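Local coordinates for vinylacetyl-CoA Delta-isomerase (Nitrosopumilus maritimus SCM1, PDB 6VJR) that dehydrates 4-hydroxybutyryl-CoA as an oxygen-tolerant archaeal enzyme carrying FAD and a [4Fe-4S] cluster, and probably also isomerises vinylacetyl-CoA, at the interface of chains A and B. Residues are numbered along the deposited sequence; one frame, centred on the assembly and turned at random. Chains: chain A/B, Vinylacetyl-CoA Delta-isomerase.

The interface of chains A and B. Residues chain A 467, 470, 491, 495; chain B 88, 92, 301, 334.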
# COMPACT_ATOMS: atom_id res chain seq x y z
N LYS A 467 2.43 25.16 9.32
CA LYS A 467 3.15 23.97 9.75
C LYS A 467 4.67 24.15 9.76
O LYS A 467 5.36 23.70 10.68
CB LYS A 467 2.74 22.76 8.89
CG LYS A 467 1.27 22.36 9.08
CD LYS A 467 0.80 21.22 8.19
CE LYS A 467 -0.66 20.94 8.51
NZ LYS A 467 -1.17 19.89 7.67
N LEU A 470 5.46 25.75 12.97
CA LEU A 470 5.47 24.80 14.07
C LEU A 470 6.84 24.12 14.17
O LEU A 470 7.33 23.91 15.28
CB LEU A 470 4.42 23.71 13.89
CG LEU A 470 2.95 24.14 13.89
CD1 LEU A 470 2.13 22.90 13.58
CD2 LEU A 470 2.50 24.80 15.14
N PHE A 491 -7.64 24.96 10.24
CA PHE A 491 -7.27 24.94 11.65
C PHE A 491 -8.19 25.79 12.52
O PHE A 491 -8.37 25.49 13.71
CB PHE A 491 -5.78 25.18 11.91
CG PHE A 491 -4.91 23.99 11.59
CD1 PHE A 491 -5.34 22.70 11.80
CD2 PHE A 491 -3.64 24.16 11.07
CE1 PHE A 491 -4.51 21.61 11.49
CE2 PHE A 491 -2.83 23.06 10.80
CZ PHE A 491 -3.29 21.80 10.96
N PHE A 495 -9.71 23.74 15.71
CA PHE A 495 -9.51 24.19 17.08
C PHE A 495 -10.66 25.05 17.64
O PHE A 495 -10.53 25.58 18.73
CB PHE A 495 -8.16 24.89 17.19
CG PHE A 495 -6.98 23.96 16.90
CD1 PHE A 495 -6.78 22.77 17.61
CD2 PHE A 495 -6.11 24.23 15.87
CE1 PHE A 495 -5.73 21.91 17.30
CE2 PHE A 495 -5.06 23.37 15.58
CZ PHE A 495 -4.88 22.21 16.29
N ARG B 88 -4.47 17.38 19.65
CA ARG B 88 -3.77 17.80 18.44
C ARG B 88 -2.97 19.08 18.67
O ARG B 88 -1.85 19.26 18.19
CB ARG B 88 -4.71 17.89 17.24
CG ARG B 88 -3.97 18.23 15.95
CD ARG B 88 -4.88 18.15 14.76
NE ARG B 88 -4.16 18.32 13.50
CZ ARG B 88 -4.68 18.04 12.30
NH1 ARG B 88 -5.97 17.70 12.13
NH2 ARG B 88 -3.90 18.14 11.26
N GLN B 92 1.12 19.65 18.24
CA GLN B 92 1.68 20.74 17.45
C GLN B 92 2.68 21.55 18.28
O GLN B 92 3.71 21.99 17.77
CB GLN B 92 0.61 21.69 16.96
CG GLN B 92 -0.31 21.15 15.89
CD GLN B 92 -1.24 22.19 15.31
OE1 GLN B 92 -1.36 23.31 15.79
NE2 GLN B 92 -1.86 21.84 14.20
N ASP B 301 1.68 17.18 11.81
CA ASP B 301 1.73 18.55 11.35
C ASP B 301 3.13 19.14 11.45
O ASP B 301 3.62 19.78 10.52
CB ASP B 301 0.77 19.40 12.18
CG ASP B 301 -0.71 19.11 11.99
OD1 ASP B 301 -1.10 18.63 10.89
OD2 ASP B 301 -1.52 19.32 12.98
N GLU B 334 -4.66 13.47 8.12
CA GLU B 334 -6.03 13.85 8.35
C GLU B 334 -6.96 12.65 8.41
O GLU B 334 -8.03 12.72 9.01
CB GLU B 334 -6.55 14.83 7.31
CG GLU B 334 -5.85 16.18 7.29
CD GLU B 334 -5.74 16.94 8.60
OE1 GLU B 334 -4.88 17.84 8.67
OE2 GLU B 334 -6.61 16.77 9.50
O HOH W 1 5.54 24.12 17.50
O HOH W 2 -3.86 20.15 7.35
O HOH W 3 -2.17 17.24 8.27
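The ring of A:Phe491 takes the amide nitrogen NE2 of B:Gln92 over one face, displaced toward the rim, while at its edge, in plane, lie the guanidinium carbon of B:Arg88 and carboxylate oxygen OD1 of B:Asp301. Ring and guanidinium stand nearly perpendicular, 80° apart, and the rim atom CE1 of A:Phe491 rests on one guanidinium face, 3.5 Å from NH2 of B:Arg88. A:Phe495 meets the same amide differently: NE2 of B:Gln92 lies at its ring edge, in plane, 3.7 Å from CZ.

These aromatic contacts fall on a polar network built within chain B. B:Arg88, its CG anti to the backbone N (chi1 -176°) and its chain extended to NE, grips B:Asp301 side-on through NE and NH2, using the syn lone pairs of both carboxylate oxygens. End-on, NH1 and NH2 of B:Arg88 bind the carboxylate of B:Glu334. Both carboxylates lie at the guanidinium edge, which fixes the plane that A:Phe491 touches. OD2 of B:Asp301 also accepts a nearly straight bond (174° at H) from NE2 of B:Gln92, 2.8 Å away and above the carboxylate plane.

From chain A, the extended A:Lys467 brings NZ to 3.5 Å from OD1 of B:Asp301 in a salt bridge. Two waters link NZ of A:Lys467 to OE1 of B:Glu334, and the two acids probably offset its nearness to B:Arg88. Methyl CD1 of A:Leu470 packs 3.8 Å from CG of B:Gln92, and a water joins the backbone carbonyl oxygens of the two residues.

Helix 464-475, helix 489-494 and the residue that follows it in one subunit thus dock onto helices 77-94, 295-314 and 320-345 of the other; repeated by two-fold symmetry, the patch probably helps hold the subunits together within the tetrameric assembly.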